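Local coordinates for protein hydrogenase-specific maturation endopeptidase (Thermococcus kodakarensis, PDB 5IJA) that probably acts as an endopeptidase in [NiFe] hydrogenase maturation, clipping the hydrogenase precursor and so activating the enzyme, at residues A[2-10]-A[32-43]; A[50-61]-A[110-119]. All blocks are in the same frame, centred on the assembly; numbering follows the deposited sequence.

Contact 1 of 2, residues A[2-10]-A[32-43]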
# COMPACT_ATOMS: atom_id res chain seq x y z
N ARG A 2 9.42 -11.12 -10.15
CA ARG A 2 9.51 -9.68 -10.32
C ARG A 2 8.38 -9.04 -9.54
O ARG A 2 7.24 -9.44 -9.68
CB ARG A 2 9.42 -9.28 -11.78
CG ARG A 2 10.72 -9.47 -12.54
CD ARG A 2 10.56 -9.12 -14.00
NE ARG A 2 9.46 -9.85 -14.62
CZ ARG A 2 8.41 -9.26 -15.20
NH1 ARG A 2 8.33 -7.93 -15.23
NH2 ARG A 2 7.45 -10.00 -15.74
N VAL A 3 8.72 -8.05 -8.73
CA VAL A 3 7.79 -7.48 -7.76
C VAL A 3 7.47 -6.04 -8.08
O VAL A 3 8.36 -5.26 -8.44
CB VAL A 3 8.36 -7.61 -6.32
CG1 VAL A 3 7.34 -7.17 -5.27
CG2 VAL A 3 8.79 -9.06 -6.05
N LEU A 4 6.19 -5.68 -8.02
CA LEU A 4 5.78 -4.28 -8.20
C LEU A 4 5.20 -3.74 -6.90
O LEU A 4 4.38 -4.40 -6.28
CB LEU A 4 4.76 -4.15 -9.33
CG LEU A 4 4.05 -2.81 -9.53
CD1 LEU A 4 5.01 -1.65 -9.83
CD2 LEU A 4 3.03 -2.93 -10.64
N ILE A 5 5.65 -2.57 -6.48
CA ILE A 5 5.13 -1.95 -5.26
C ILE A 5 4.16 -0.84 -5.62
O ILE A 5 4.47 0.00 -6.45
CB ILE A 5 6.28 -1.42 -4.40
CG1 ILE A 5 7.15 -2.59 -3.91
CG2 ILE A 5 5.76 -0.58 -3.25
CD1 ILE A 5 8.48 -2.18 -3.36
N LEU A 6 2.95 -0.89 -5.05
CA LEU A 6 1.95 0.14 -5.26
C LEU A 6 1.80 0.97 -4.00
O LEU A 6 1.37 0.45 -2.98
CB LEU A 6 0.59 -0.47 -5.62
CG LEU A 6 0.54 -1.42 -6.81
CD1 LEU A 6 -0.91 -1.82 -7.07
CD2 LEU A 6 1.18 -0.77 -8.03
N ALA A 7 2.17 2.25 -4.06
CA ALA A 7 2.03 3.11 -2.90
C ALA A 7 0.75 3.91 -3.01
O ALA A 7 0.55 4.61 -4.01
CB ALA A 7 3.24 4.04 -2.79
N LEU A 8 -0.08 3.83 -1.98
CA LEU A 8 -1.38 4.49 -1.95
C LEU A 8 -1.38 5.54 -0.88
O LEU A 8 -0.57 5.48 0.05
CB LEU A 8 -2.53 3.50 -1.65
CG LEU A 8 -2.63 2.12 -2.31
CD1 LEU A 8 -4.02 1.53 -2.17
CD2 LEU A 8 -2.20 2.15 -3.75
N GLY A 9 -2.30 6.50 -0.98
CA GLY A 9 -2.47 7.50 0.05
C GLY A 9 -2.57 8.92 -0.49
O GLY A 9 -2.52 9.15 -1.70
N ASN A 10 -2.71 9.86 0.43
CA ASN A 10 -2.76 11.28 0.12
C ASN A 10 -1.72 12.00 0.98
O ASN A 10 -1.84 12.04 2.20
CB ASN A 10 -4.15 11.85 0.36
CG ASN A 10 -4.27 13.32 -0.01
OD1 ASN A 10 -3.32 13.95 -0.49
ND2 ASN A 10 -5.46 13.88 0.21
N ASN A 32 10.92 -1.23 -7.93
CA ASN A 32 9.91 -0.84 -8.89
C ASN A 32 8.67 -0.37 -8.15
O ASN A 32 7.87 -1.20 -7.70
CB ASN A 32 9.59 -2.01 -9.83
CG ASN A 32 8.57 -1.65 -10.90
OD1 ASN A 32 8.16 -0.50 -11.03
ND2 ASN A 32 8.17 -2.65 -11.68
N VAL A 33 8.54 0.94 -8.02
CA VAL A 33 7.44 1.55 -7.27
C VAL A 33 6.53 2.40 -8.15
O VAL A 33 7.00 3.32 -8.84
CB VAL A 33 7.96 2.44 -6.13
CG1 VAL A 33 6.80 3.09 -5.38
CG2 VAL A 33 8.81 1.62 -5.20
N LEU A 34 5.24 2.12 -8.11
CA LEU A 34 4.27 3.00 -8.75
C LEU A 34 3.53 3.79 -7.70
O LEU A 34 2.90 3.22 -6.80
CB LEU A 34 3.25 2.22 -9.60
CG LEU A 34 2.13 3.09 -10.18
CD1 LEU A 34 2.66 4.03 -11.28
CD2 LEU A 34 0.93 2.26 -10.69
N GLU A 35 3.60 5.11 -7.80
CA GLU A 35 2.83 5.91 -6.87
C GLU A 35 1.39 6.02 -7.39
O GLU A 35 1.08 6.79 -8.31
CB GLU A 35 3.47 7.28 -6.66
CG GLU A 35 2.94 8.01 -5.44
CD GLU A 35 3.70 9.29 -5.10
OE1 GLU A 35 4.94 9.24 -4.92
OE2 GLU A 35 3.05 10.35 -5.02
N VAL A 36 0.52 5.21 -6.81
CA VAL A 36 -0.87 5.17 -7.23
C VAL A 36 -1.64 6.35 -6.63
O VAL A 36 -2.48 6.95 -7.29
CB VAL A 36 -1.55 3.85 -6.82
CG1 VAL A 36 -3.06 3.92 -6.99
CG2 VAL A 36 -0.94 2.68 -7.58
N GLY A 37 -1.33 6.66 -5.38
CA GLY A 37 -2.07 7.69 -4.67
C GLY A 37 -3.50 7.27 -4.43
O GLY A 37 -3.77 6.41 -3.59
N THR A 38 -4.42 7.88 -5.19
CA THR A 38 -5.83 7.56 -5.06
C THR A 38 -6.45 7.15 -6.40
O THR A 38 -7.66 7.12 -6.54
CB THR A 38 -6.65 8.75 -4.50
OG1 THR A 38 -6.44 9.90 -5.33
CG2 THR A 38 -6.23 9.08 -3.07
N ASP A 39 -5.60 6.80 -7.37
CA ASP A 39 -6.08 6.47 -8.71
C ASP A 39 -5.47 5.18 -9.26
O ASP A 39 -4.42 5.20 -9.88
CB ASP A 39 -5.77 7.63 -9.67
CG ASP A 39 -6.28 7.37 -11.09
OD1 ASP A 39 -7.12 6.46 -11.28
OD2 ASP A 39 -5.85 8.09 -12.01
N ILE A 40 -6.17 4.07 -9.06
CA ILE A 40 -5.62 2.77 -9.41
C ILE A 40 -5.40 2.62 -10.93
O ILE A 40 -4.58 1.82 -11.36
CB ILE A 40 -6.54 1.64 -8.88
CG1 ILE A 40 -5.84 0.29 -8.97
CG2 ILE A 40 -7.87 1.64 -9.61
CD1 ILE A 40 -4.53 0.27 -8.23
N PHE A 41 -6.08 3.42 -11.74
CA PHE A 41 -5.95 3.26 -13.19
C PHE A 41 -4.59 3.72 -13.73
O PHE A 41 -4.25 3.48 -14.90
CB PHE A 41 -7.10 3.98 -13.90
CG PHE A 41 -8.42 3.28 -13.75
CD1 PHE A 41 -8.53 1.93 -14.06
CD2 PHE A 41 -9.53 3.94 -13.25
CE1 PHE A 41 -9.74 1.27 -13.91
CE2 PHE A 41 -10.73 3.28 -13.09
CZ PHE A 41 -10.84 1.95 -13.41
N ARG A 42 -3.79 4.35 -12.87
CA ARG A 42 -2.38 4.60 -13.19
C ARG A 42 -1.63 3.31 -13.48
O ARG A 42 -0.62 3.30 -14.16
CB ARG A 42 -1.69 5.34 -12.04
CG ARG A 42 -2.23 6.75 -11.78
CD ARG A 42 -1.29 7.52 -10.86
NE ARG A 42 -1.68 8.93 -10.76
CZ ARG A 42 -1.12 9.80 -9.92
NH1 ARG A 42 -0.15 9.41 -9.10
NH2 ARG A 42 -1.54 11.06 -9.89
N LEU A 43 -2.13 2.22 -12.93
CA LEU A 43 -1.49 0.94 -13.10
C LEU A 43 -1.59 0.44 -14.55
O LEU A 43 -0.76 -0.35 -14.99
CB LEU A 43 -2.12 -0.06 -12.14
CG LEU A 43 -1.59 -1.50 -12.14
CD1 LEU A 43 -0.12 -1.60 -11.81
CD2 LEU A 43 -2.41 -2.26 -11.13
O HOH W 1 10.59 -3.93 -6.98
O HOH W 2 9.40 -4.95 -11.27
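Ile5, Leu6 and Ala7 pair in parallel with Val33, Leu34 and Glu35; the axes of strands 3-8 and 33-37 come within 4.6 Å and cross at -31°. The ladder slips by one residue at a beta bulge, where Ala7 O accepts from both Val36 N (2.9 Å) and Gly37 N (3.1 Å), and resumes with Gly9 N on Gly37 O. Positive phi at Gly37 favours glycine there. On one face Ile5 CB meets Val33 CG2 at 4.0 Å, beneath helix 18-28. On the other, Leu4 CD2 meets Leu43 CD1 at 3.6 Å, Leu6 CD2 rests on Leu34 CB, and Leu8 lies alongside Val36, its CD2 3.6 Å from Val36 CB. With CG anti to the backbone N (chi1 -178°), Asn32 sets its amide beside Leu4 CD1. Its ND2 gives to a water that donates in turn to Val3 O, while OD1 accepts from His46 NE2. A leucine here would probably leave His46 NE2 without its acceptor and break that water bridge. The two strands, with helix 18-28 between them in the chain, make a beta-alpha-beta unit at the border of the maturation protease sheet.

Contact 2 of 2, residues A[50-61]-A[110-119]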
# COMPACT_ATOMS: atom_id res chain seq x y z
N GLU A 50 4.43 -8.31 -13.58
CA GLU A 50 5.04 -8.65 -12.30
C GLU A 50 4.19 -9.70 -11.60
O GLU A 50 2.97 -9.65 -11.68
CB GLU A 50 5.21 -7.42 -11.40
CG GLU A 50 6.27 -6.43 -11.84
CD GLU A 50 5.83 -5.54 -12.99
OE1 GLU A 50 4.64 -5.54 -13.38
OE2 GLU A 50 6.70 -4.81 -13.51
N GLU A 51 4.85 -10.66 -10.96
CA GLU A 51 4.14 -11.81 -10.40
C GLU A 51 3.75 -11.59 -8.95
O GLU A 51 2.98 -12.38 -8.39
CB GLU A 51 5.00 -13.08 -10.52
CG GLU A 51 5.40 -13.45 -11.96
CD GLU A 51 6.83 -13.05 -12.31
OE1 GLU A 51 7.30 -11.98 -11.86
OE2 GLU A 51 7.50 -13.83 -13.03
N ARG A 52 4.32 -10.56 -8.33
CA ARG A 52 4.01 -10.19 -6.96
C ARG A 52 3.72 -8.70 -6.91
O ARG A 52 4.46 -7.91 -7.52
CB ARG A 52 5.15 -10.54 -6.01
CG ARG A 52 4.85 -10.29 -4.53
CD ARG A 52 5.99 -10.81 -3.66
NE ARG A 52 6.11 -12.27 -3.81
CZ ARG A 52 7.21 -12.97 -3.51
NH1 ARG A 52 8.29 -12.36 -3.05
NH2 ARG A 52 7.22 -14.28 -3.70
N ILE A 53 2.63 -8.34 -6.25
CA ILE A 53 2.27 -6.92 -6.05
C ILE A 53 2.23 -6.61 -4.56
O ILE A 53 1.54 -7.28 -3.80
CB ILE A 53 0.88 -6.61 -6.63
CG1 ILE A 53 0.79 -7.00 -8.11
CG2 ILE A 53 0.53 -5.14 -6.44
CD1 ILE A 53 1.73 -6.26 -9.00
N VAL A 54 2.94 -5.57 -4.14
CA VAL A 54 2.96 -5.21 -2.73
C VAL A 54 2.32 -3.84 -2.56
O VAL A 54 2.88 -2.84 -2.99
CB VAL A 54 4.38 -5.16 -2.21
CG1 VAL A 54 4.39 -4.65 -0.79
CG2 VAL A 54 5.02 -6.55 -2.31
N ILE A 55 1.14 -3.81 -1.94
CA ILE A 55 0.40 -2.56 -1.74
C ILE A 55 0.75 -1.98 -0.38
O ILE A 55 0.74 -2.69 0.61
CB ILE A 55 -1.11 -2.82 -1.86
CG1 ILE A 55 -1.43 -3.27 -3.28
CG2 ILE A 55 -1.93 -1.58 -1.51
CD1 ILE A 55 -2.76 -3.94 -3.38
N ILE A 56 1.08 -0.71 -0.33
CA ILE A 56 1.40 -0.06 0.92
C ILE A 56 0.47 1.12 1.11
O ILE A 56 0.36 1.95 0.26
CB ILE A 56 2.86 0.42 1.00
CG1 ILE A 56 3.83 -0.66 0.59
CG2 ILE A 56 3.19 0.85 2.40
CD1 ILE A 56 5.27 -0.31 0.81
N ASP A 57 -0.19 1.16 2.25
CA ASP A 57 -1.22 2.12 2.52
C ASP A 57 -1.29 2.58 3.96
O ASP A 57 -0.97 1.85 4.85
CB ASP A 57 -2.56 1.52 2.12
CG ASP A 57 -3.66 2.54 1.98
OD1 ASP A 57 -3.39 3.73 2.03
OD2 ASP A 57 -4.80 2.13 1.84
N ALA A 58 -1.76 3.80 4.16
CA ALA A 58 -2.16 4.29 5.47
C ALA A 58 -3.52 3.71 5.84
O ALA A 58 -4.41 3.65 5.00
CB ALA A 58 -2.21 5.81 5.49
N ILE A 59 -3.69 3.28 7.09
CA ILE A 59 -4.95 2.69 7.52
C ILE A 59 -5.41 3.22 8.88
O ILE A 59 -4.62 3.79 9.62
CB ILE A 59 -4.86 1.15 7.63
CG1 ILE A 59 -3.93 0.75 8.77
CG2 ILE A 59 -4.47 0.54 6.28
CD1 ILE A 59 -3.98 -0.71 9.13
N LEU A 60 -6.69 3.03 9.18
CA LEU A 60 -7.22 3.33 10.50
C LEU A 60 -7.62 2.04 11.18
O LEU A 60 -8.31 1.20 10.59
CB LEU A 60 -8.42 4.28 10.44
CG LEU A 60 -8.17 5.70 9.90
CD1 LEU A 60 -9.43 6.57 10.00
CD2 LEU A 60 -7.01 6.36 10.63
N SER A 61 -7.17 1.88 12.41
CA SER A 61 -7.55 0.73 13.21
C SER A 61 -7.73 1.17 14.66
O SER A 61 -7.23 2.22 15.07
CB SER A 61 -6.50 -0.37 13.11
OG SER A 61 -6.82 -1.46 13.95
N ALA A 110 -1.53 -12.73 -10.03
CA ALA A 110 -0.38 -12.24 -9.27
C ALA A 110 -0.59 -12.40 -7.77
O ALA A 110 -1.72 -12.35 -7.29
CB ALA A 110 -0.10 -10.76 -9.61
N GLU A 111 0.51 -12.56 -7.05
CA GLU A 111 0.48 -12.68 -5.60
C GLU A 111 0.33 -11.29 -4.98
O GLU A 111 1.18 -10.44 -5.19
CB GLU A 111 1.75 -13.35 -5.10
CG GLU A 111 1.79 -13.64 -3.61
CD GLU A 111 3.10 -14.29 -3.22
OE1 GLU A 111 3.78 -14.86 -4.11
OE2 GLU A 111 3.47 -14.23 -2.03
N ILE A 112 -0.74 -11.07 -4.23
CA ILE A 112 -0.99 -9.74 -3.68
C ILE A 112 -0.69 -9.67 -2.19
O ILE A 112 -1.13 -10.51 -1.42
CB ILE A 112 -2.45 -9.29 -3.88
CG1 ILE A 112 -2.92 -9.57 -5.31
CG2 ILE A 112 -2.60 -7.81 -3.50
CD1 ILE A 112 -2.14 -8.83 -6.38
N HIS A 113 0.05 -8.63 -1.80
CA HIS A 113 0.40 -8.37 -0.41
C HIS A 113 -0.07 -6.98 -0.03
O HIS A 113 -0.03 -6.06 -0.86
CB HIS A 113 1.92 -8.47 -0.21
CG HIS A 113 2.44 -9.87 -0.27
ND1 HIS A 113 2.72 -10.60 0.87
CD2 HIS A 113 2.74 -10.67 -1.32
CE1 HIS A 113 3.15 -11.80 0.52
NE2 HIS A 113 3.19 -11.86 -0.80
N PHE A 114 -0.50 -6.81 1.22
CA PHE A 114 -0.99 -5.53 1.71
C PHE A 114 -0.23 -5.20 2.97
O PHE A 114 -0.22 -5.96 3.92
CB PHE A 114 -2.51 -5.56 2.00
CG PHE A 114 -3.06 -4.27 2.52
CD1 PHE A 114 -3.06 -4.00 3.88
CD2 PHE A 114 -3.57 -3.32 1.65
CE1 PHE A 114 -3.54 -2.79 4.36
CE2 PHE A 114 -4.06 -2.09 2.13
CZ PHE A 114 -4.05 -1.84 3.49
N ILE A 115 0.41 -4.03 2.96
CA ILE A 115 1.07 -3.51 4.14
C ILE A 115 0.33 -2.26 4.57
O ILE A 115 0.24 -1.29 3.80
CB ILE A 115 2.54 -3.18 3.86
CG1 ILE A 115 3.24 -4.40 3.28
CG2 ILE A 115 3.22 -2.70 5.15
CD1 ILE A 115 4.71 -4.11 2.82
N GLY A 116 -0.22 -2.29 5.78
CA GLY A 116 -0.97 -1.15 6.29
C GLY A 116 -0.24 -0.47 7.45
O GLY A 116 0.24 -1.14 8.37
N ILE A 117 -0.16 0.85 7.38
CA ILE A 117 0.52 1.63 8.41
C ILE A 117 -0.53 2.42 9.19
O ILE A 117 -1.20 3.29 8.62
CB ILE A 117 1.56 2.59 7.81
CG1 ILE A 117 2.59 1.81 6.98
CG2 ILE A 117 2.25 3.40 8.91
CD1 ILE A 117 3.37 2.69 6.01
N VAL A 118 -0.67 2.10 10.47
CA VAL A 118 -1.76 2.67 11.26
C VAL A 118 -1.49 4.14 11.55
O VAL A 118 -0.53 4.50 12.23
CB VAL A 118 -1.99 1.89 12.57
CG1 VAL A 118 -3.06 2.58 13.41
CG2 VAL A 118 -2.40 0.46 12.29
N ALA A 119 -2.36 4.99 11.02
CA ALA A 119 -2.22 6.43 11.12
C ALA A 119 -2.60 6.94 12.51
O ALA A 119 -3.28 6.25 13.28
CB ALA A 119 -3.07 7.11 10.07
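From Glu51 to Ile59 the chain runs in unbroken parallel register with Ala110 to Val118. Nine backbone hydrogen bonds join the two, beginning with Glu111 N to Glu51 O at 2.8 Å and ending with Ala119 N to Ile59 O at 2.9 Å.

Packing is close around Phe114. Ile59 CG2 meets the edge of its ring near the ring plane, 3.7 Å from Phe114 CZ, and Asp57 CB and Ile55 CG2 approach the same ring obliquely. Ile59 takes an unusual chi1 of 68°, which sets CG1 between its own N and carbonyl carbon and turns CG2 to the ring; its CD1 reaches Val118 CG2. Gly116 fits here because a beta carbon would run into Phe114 CE1 and press on Ile59 CD1. On the other face Val54 CG1 touches Ile115 CD1 at 3.7 Å, and Ile56 CG2 meets Ile117 CD1 more loosely.

The start of the ladder is more open and polar. Arg52 and Glu111 run side by side in a long salt bridge, NE to OE1 3.5 Å, with guanidinium and carboxylate planes 63° apart. His113 NE2 donates to Glu111 OE2 at 2.7 Å, in the ring plane but from above the carboxylate plane. Because His113 ND1 is also bonded, to His71 NE2 on strand 69-73, the imidazole is held at both nitrogens and its rotation is probably fixed. Arg52 NH1 finds a further partner in Leu146 O.

Strand 3-8 flanks strand 52-59, and antiparallel strand 69-73 flanks strand 111-118. Helix 130-146 covers the Val54, Ile115 and Ile117 face, while helix 88-103 packs on Ile55, Asp57 and Ile112.

How the contacts relate
Contact 1 closes along the chain before contact 2 opens, and their centres lie about 10 Å apart in one sheet. Strands 3-8 and 52-59 are neighbours there, probably joined by hydrogen bonds from Val54 N to Leu4 O and from Leu6 N to Val54 O, each 2.8 Å. The two contacts therefore supply four adjacent parallel strands, with 33-37 at the border. At the starting ends, Asn32 ND2 packs 3.2 Å from Glu50 OE2. Toward the other ends, Asp57 touches His89 and Ala58 touches Asp16, an acidic and histidine-bearing surrounding consistent with the metal-binding site known in related hydrogenase maturation proteases.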